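Beta-N-acetylhexosaminidase from Streptomyces plicatus probably hydrolyses terminal non-reducing N-acetylhexosamine residues from beta-N-acetylhexosaminides, as a glycoside hydrolase of family 20. Local coordinates of one contact, PDB 1HP4 (chain A, 2.20 Å), residues K190-L195 and V248-M253, beside the matching contact of the related beta-hexosaminidase Amuc_2018 from Akkermansia muciniphila, PDB 6JE8 (chain B, 1.80 Å), residues R123-L128 and I185-M190. Structure 2 is superposed on structure 1 by the backbone atoms of these residues (RMSD 0.37 Å); each is numbered along its deposited sequence.

Structure 1 (1HP4); sequences KLHLHL and VPEIDM.
NE2 of His192 and ND1 of His194 each donate to OE1 of Glu250 at 2.7 Å, from opposite carboxylate faces: His192 on the anti side, His194 from above the plane, its ring plane 75° from the carboxylate's. With CG anti to the backbone N (chi1 -175°) and the chain extended, Glu250 carries OE1 between the rings; OE2, hydrogen-bonded to NE1 of Trp350, helps fix the carboxylate. ND1 of His192 bonds to Glu444 OE2, NE2 of His194 to Asp197. OD2 of Asp252 lies 3.5 Å from His194 CE1; its OD1 accepts from Gly318 N. Backbone bonds Val248 N to Leu191 O and Leu193 N to Val248 O join these parallel strands of the catalytic TIM barrel. Beside Pro249 CB, Leu195 CD1 packs at 3.8 Å. Lys190 NZ bonds to Ala158 O and makes a long, weak ion pair with Glu246.

Structure 2 (6JE8); sequences RLHLHL and IPEIDM.
Glu187 receives two ring N-H groups on OE1, from opposite carboxylate faces. NE2 of His125 meets OE1 of Glu187 on the anti side at 2.7 Å; ND1 of His127 reaches OE1 of Glu187 from above the plane at 2.8 Å, its ring plane 80° from the carboxylate's. With CG anti to the backbone N (chi1 -178°) and the chain extended, Glu187 carries OE1 between the rings; OE2, hydrogen-bonded to NE1 of Trp307, helps fix the carboxylate. ND1 of His125 bonds to His396 NE2, NE2 of His127 to Asp130 of the charge relay. OD2 of Asp189 lies 3.1 Å from His127 CE1, near active-site His193. Backbone bonds Ile185 N to Leu124 O and Leu126 N to Ile185 O join the strands. Beside Pro186 CB, Leu128 CD1 packs at 3.8 Å. Arg123 NH1 makes a long, weak ion pair with Asp183.

Comparison
Going from structure 1 to structure 2, Lys190(A) becomes Arg123(B) on a CB that stays in place. The CG atoms of Lys190(A) and Arg123(B) are 1.0 Å apart. The chains then take different paths: the place of CD of Lys190(A) is not filled by Arg123(B), yet CE of Lys190(A) and NE of Arg123(B) come back to 1.1 Å apart. NZ of Lys190(A) and CZ of Arg123(B) are 1.4 Å apart. NH1 and NH2 of Arg123(B) have no counterpart in Lys190(A): a flat, branched cation replaces a single amine.

Val248(A) becomes Ile185(B), both buried. CG1 of Val248(A) falls on CG2 of Ile185(B), 0.4 Å apart, and CG2 of Val248(A) on CG1 of Ile185(B), 0.2 Å apart; CD1 of Ile185(B) has no counterpart, one methyl more of apolar bulk. The bonds Val248(A) N - Leu191(A) O and Leu193(A) N - Val248(A) O persist as Ile185(B) N - Leu124(B) O and Leu126(B) N - Ile185(B) O.

His192(A), His194(A) and Glu250(A) keep their places and shared bonds in His125(B), His127(B) and Glu187(B). Beside them the side chain of Asp252(A) is turned in Asp189(B), chi1 -149° against -78°. OD2 of Asp252(A) and of Asp189(B) touches CE1 of His194(A) and His127(B) in turn, but no oxygen of Asp189(B) takes the place of OD1 of Asp252(A).

Structure 1 (1HP4)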
loop_
_atom_site.group_PDB
_atom_site.type_symbol
_atom_site.label_atom_id
_atom_site.label_comp_id
_atom_site.label_asym_id
_atom_site.label_seq_id
_atom_site.Cartn_x
_atom_site.Cartn_y
_atom_site.Cartn_z
ATOM N N LYS A 190 2.671 3.831 2.780
ATOM C CA LYS A 190 3.738 3.425 1.881
ATOM C C LYS A 190 3.188 2.670 0.680
ATOM O O LYS A 190 2.294 1.832 0.811
ATOM C CB LYS A 190 4.768 2.569 2.631
ATOM C CG LYS A 190 5.579 3.383 3.645
ATOM C CD LYS A 190 6.381 2.516 4.580
ATOM C CE LYS A 190 7.221 3.367 5.532
ATOM N NZ LYS A 190 6.394 4.214 6.433
ATOM N N LEU A 191 3.707 2.995 -0.499
ATOM C CA LEU A 191 3.292 2.326 -1.727
ATOM C C LEU A 191 4.501 1.592 -2.295
ATOM O O LEU A 191 5.445 2.212 -2.783
ATOM C CB LEU A 191 2.776 3.330 -2.764
ATOM C CG LEU A 191 2.321 2.664 -4.074
ATOM C CD1 LEU A 191 1.023 1.906 -3.824
ATOM C CD2 LEU A 191 2.119 3.704 -5.168
ATOM N N HIS A 192 4.466 0.269 -2.218
ATOM C CA HIS A 192 5.543 -0.573 -2.721
ATOM C C HIS A 192 5.227 -0.899 -4.182
ATOM O O HIS A 192 4.193 -1.493 -4.478
ATOM C CB HIS A 192 5.604 -1.851 -1.861
ATOM C CG HIS A 192 6.560 -2.895 -2.354
ATOM N ND1 HIS A 192 6.549 -4.189 -1.871
ATOM C CD2 HIS A 192 7.531 -2.855 -3.297
ATOM C CE1 HIS A 192 7.466 -4.899 -2.501
ATOM N NE2 HIS A 192 8.077 -4.114 -3.371
ATOM N N LEU A 193 6.109 -0.495 -5.094
ATOM C CA LEU A 193 5.907 -0.757 -6.517
ATOM C C LEU A 193 6.880 -1.816 -7.020
ATOM O O LEU A 193 8.096 -1.615 -6.987
ATOM C CB LEU A 193 6.089 0.528 -7.336
ATOM C CG LEU A 193 5.100 1.675 -7.106
ATOM C CD1 LEU A 193 5.492 2.878 -7.961
ATOM C CD2 LEU A 193 3.689 1.204 -7.459
ATOM N N HIS A 194 6.338 -2.942 -7.475
ATOM C CA HIS A 194 7.146 -4.044 -8.003
ATOM C C HIS A 194 7.379 -3.692 -9.472
ATOM O O HIS A 194 6.607 -4.092 -10.349
ATOM C CB HIS A 194 6.364 -5.353 -7.881
ATOM C CG HIS A 194 7.192 -6.582 -8.095
ATOM N ND1 HIS A 194 8.070 -7.064 -7.148
ATOM C CD2 HIS A 194 7.258 -7.441 -9.141
ATOM C CE1 HIS A 194 8.640 -8.168 -7.600
ATOM N NE2 HIS A 194 8.164 -8.418 -8.808
ATOM N N LEU A 195 8.455 -2.942 -9.714
ATOM C CA LEU A 195 8.823 -2.431 -11.037
ATOM C C LEU A 195 9.466 -3.372 -12.048
ATOM O O LEU A 195 9.583 -3.023 -13.227
ATOM C CB LEU A 195 9.733 -1.208 -10.866
ATOM C CG LEU A 195 9.124 -0.020 -10.116
ATOM C CD1 LEU A 195 10.195 1.042 -9.874
ATOM C CD2 LEU A 195 7.955 0.547 -10.925
ATOM N N VAL A 248 8.031 3.055 -2.280
ATOM C CA VAL A 248 9.123 2.115 -2.061
ATOM C C VAL A 248 9.235 1.310 -3.355
ATOM O O VAL A 248 8.447 0.393 -3.600
ATOM C CB VAL A 248 8.809 1.164 -0.879
ATOM C CG1 VAL A 248 9.930 0.152 -0.704
ATOM C CG2 VAL A 248 8.624 1.972 0.403
ATOM N N PRO A 249 10.197 1.667 -4.220
ATOM C CA PRO A 249 10.382 0.958 -5.491
ATOM C C PRO A 249 11.142 -0.349 -5.302
ATOM O O PRO A 249 12.001 -0.455 -4.419
ATOM C CB PRO A 249 11.172 1.959 -6.322
ATOM C CG PRO A 249 12.075 2.572 -5.282
ATOM C CD PRO A 249 11.107 2.825 -4.130
ATOM N N GLU A 250 10.824 -1.341 -6.128
ATOM C CA GLU A 250 11.503 -2.627 -6.049
ATOM C C GLU A 250 12.026 -3.085 -7.399
ATOM O O GLU A 250 11.305 -3.069 -8.398
ATOM C CB GLU A 250 10.576 -3.730 -5.511
ATOM C CG GLU A 250 11.302 -5.084 -5.297
ATOM C CD GLU A 250 10.354 -6.272 -5.168
ATOM O OE1 GLU A 250 9.164 -6.063 -4.853
ATOM O OE2 GLU A 250 10.807 -7.420 -5.370
ATOM N N ILE A 251 13.298 -3.466 -7.411
ATOM C CA ILE A 251 13.940 -4.028 -8.589
ATOM C C ILE A 251 14.388 -5.374 -8.028
ATOM O O ILE A 251 15.386 -5.460 -7.315
ATOM C CB ILE A 251 15.171 -3.222 -9.047
ATOM C CG1 ILE A 251 14.733 -1.865 -9.605
ATOM C CG2 ILE A 251 15.927 -4.004 -10.119
ATOM C CD1 ILE A 251 13.826 -1.956 -10.826
ATOM N N ASP A 252 13.615 -6.411 -8.323
ATOM C CA ASP A 252 13.886 -7.754 -7.828
ATOM C C ASP A 252 15.190 -8.336 -8.369
ATOM O O ASP A 252 15.447 -8.293 -9.576
ATOM C CB ASP A 252 12.721 -8.675 -8.203
ATOM C CG ASP A 252 12.499 -9.786 -7.192
ATOM O OD1 ASP A 252 13.455 -10.151 -6.470
ATOM O OD2 ASP A 252 11.363 -10.304 -7.134
ATOM N N MET A 253 16.007 -8.885 -7.472
ATOM C CA MET A 253 17.283 -9.496 -7.851
ATOM C C MET A 253 17.734 -10.461 -6.752
ATOM O O MET A 253 17.367 -10.291 -5.587
ATOM C CB MET A 253 18.344 -8.412 -8.063
ATOM C CG MET A 253 18.542 -7.486 -6.872
ATOM S SD MET A 253 19.773 -6.185 -7.171
ATOM C CE MET A 253 18.778 -4.981 -8.100
#

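Structure 2 (6JE8)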
loop_
_atom_site.group_PDB
_atom_site.type_symbol
_atom_site.label_atom_id
_atom_site.label_comp_id
_atom_site.label_asym_id
_atom_site.label_seq_id
_atom_site.Cartn_x
_atom_site.Cartn_y
_atom_site.Cartn_z
ATOM N N ARG B 123 2.303 3.938 2.894
ATOM C CA ARG B 123 3.390 3.383 2.085
ATOM C C ARG B 123 2.827 2.775 0.806
ATOM O O ARG B 123 1.882 1.974 0.854
ATOM C CB ARG B 123 4.175 2.330 2.869
ATOM C CG ARG B 123 4.872 2.855 4.143
ATOM C CD ARG B 123 6.045 3.785 3.808
ATOM N NE ARG B 123 6.746 4.245 5.010
ATOM C CZ ARG B 123 6.453 5.362 5.670
ATOM N NH1 ARG B 123 5.467 6.157 5.255
ATOM N NH2 ARG B 123 7.153 5.693 6.750
ATOM N N LEU B 124 3.415 3.145 -0.334
ATOM C CA LEU B 124 3.081 2.553 -1.626
ATOM C C LEU B 124 4.334 1.905 -2.192
ATOM O O LEU B 124 5.329 2.589 -2.436
ATOM C CB LEU B 124 2.557 3.605 -2.607
ATOM C CG LEU B 124 2.278 3.069 -4.022
ATOM C CD1 LEU B 124 1.149 2.048 -4.005
ATOM C CD2 LEU B 124 1.949 4.217 -4.995
ATOM N N HIS B 125 4.279 0.595 -2.400
ATOM C CA HIS B 125 5.407 -0.214 -2.838
ATOM C C HIS B 125 5.152 -0.594 -4.297
ATOM O O HIS B 125 4.051 -1.011 -4.639
ATOM C CB HIS B 125 5.506 -1.414 -1.878
ATOM C CG HIS B 125 6.394 -2.546 -2.307
ATOM N ND1 HIS B 125 6.359 -3.760 -1.654
ATOM C CD2 HIS B 125 7.306 -2.681 -3.300
ATOM C CE1 HIS B 125 7.207 -4.597 -2.229
ATOM N NE2 HIS B 125 7.788 -3.971 -3.235
ATOM N N LEU B 126 6.143 -0.375 -5.168
ATOM C CA LEU B 126 5.993 -0.608 -6.608
ATOM C C LEU B 126 6.887 -1.766 -7.011
ATOM O O LEU B 126 8.119 -1.642 -6.971
ATOM C CB LEU B 126 6.373 0.623 -7.421
ATOM C CG LEU B 126 5.735 1.958 -7.089
ATOM C CD1 LEU B 126 6.359 3.057 -7.982
ATOM C CD2 LEU B 126 4.224 1.840 -7.289
ATOM N N HIS B 127 6.273 -2.869 -7.434
ATOM C CA HIS B 127 6.994 -4.028 -7.955
ATOM C C HIS B 127 7.257 -3.730 -9.425
ATOM O O HIS B 127 6.436 -4.010 -10.293
ATOM C CB HIS B 127 6.163 -5.296 -7.768
ATOM C CG HIS B 127 6.922 -6.564 -8.011
ATOM N ND1 HIS B 127 7.786 -7.105 -7.081
ATOM C CD2 HIS B 127 6.921 -7.416 -9.067
ATOM C CE1 HIS B 127 8.301 -8.227 -7.561
ATOM N NE2 HIS B 127 7.793 -8.439 -8.764
ATOM N N LEU B 128 8.423 -3.152 -9.705
ATOM C CA LEU B 128 8.703 -2.534 -10.996
ATOM C C LEU B 128 9.242 -3.490 -12.052
ATOM O O LEU B 128 9.167 -3.173 -13.245
ATOM C CB LEU B 128 9.721 -1.403 -10.814
ATOM C CG LEU B 128 9.135 -0.158 -10.148
ATOM C CD1 LEU B 128 10.250 0.790 -9.708
ATOM C CD2 LEU B 128 8.189 0.527 -11.138
ATOM N N ILE B 185 8.123 3.237 -2.368
ATOM C CA ILE B 185 9.214 2.269 -2.218
ATOM C C ILE B 185 9.356 1.466 -3.508
ATOM O O ILE B 185 8.473 0.657 -3.816
ATOM C CB ILE B 185 8.945 1.296 -1.058
ATOM C CG1 ILE B 185 8.524 2.050 0.210
ATOM C CG2 ILE B 185 10.170 0.394 -0.821
ATOM C CD1 ILE B 185 9.594 2.922 0.756
ATOM N N PRO B 186 10.447 1.605 -4.257
ATOM C CA PRO B 186 10.633 0.783 -5.456
ATOM C C PRO B 186 11.205 -0.585 -5.118
ATOM O O PRO B 186 11.973 -0.739 -4.170
ATOM C CB PRO B 186 11.637 1.599 -6.275
ATOM C CG PRO B 186 12.496 2.256 -5.226
ATOM C CD PRO B 186 11.541 2.582 -4.079
ATOM N N GLU B 187 10.818 -1.586 -5.913
ATOM C CA GLU B 187 11.382 -2.931 -5.813
ATOM C C GLU B 187 11.982 -3.311 -7.155
ATOM O O GLU B 187 11.294 -3.266 -8.179
ATOM C CB GLU B 187 10.330 -3.972 -5.414
ATOM C CG GLU B 187 10.912 -5.400 -5.260
ATOM C CD GLU B 187 9.852 -6.448 -4.931
ATOM O OE1 GLU B 187 8.695 -6.072 -4.649
ATOM O OE2 GLU B 187 10.173 -7.661 -4.964
ATOM N N ILE B 188 13.257 -3.683 -7.142
ATOM C CA ILE B 188 13.956 -4.214 -8.305
ATOM C C ILE B 188 14.483 -5.574 -7.886
ATOM O O ILE B 188 15.452 -5.653 -7.123
ATOM C CB ILE B 188 15.113 -3.317 -8.764
ATOM C CG1 ILE B 188 14.652 -1.883 -9.007
ATOM C CG2 ILE B 188 15.764 -3.912 -10.036
ATOM C CD1 ILE B 188 13.597 -1.771 -10.095
ATOM N N ASP B 189 13.861 -6.642 -8.375
ATOM C CA ASP B 189 14.261 -7.976 -7.954
ATOM C C ASP B 189 15.578 -8.390 -8.587
ATOM O O ASP B 189 15.815 -8.161 -9.774
ATOM C CB ASP B 189 13.175 -8.987 -8.312
ATOM C CG ASP B 189 12.028 -8.931 -7.350
ATOM O OD1 ASP B 189 12.166 -8.177 -6.368
ATOM O OD2 ASP B 189 11.015 -9.625 -7.548
ATOM N N MET B 190 16.429 -9.020 -7.782
ATOM C CA MET B 190 17.721 -9.518 -8.245
ATOM C C MET B 190 18.184 -10.594 -7.278
ATOM O O MET B 190 17.832 -10.551 -6.092
ATOM C CB MET B 190 18.753 -8.383 -8.333
ATOM C CG MET B 190 19.016 -7.678 -7.008
ATOM S SD MET B 190 19.936 -6.155 -7.230
ATOM C CE MET B 190 18.680 -5.100 -7.966
#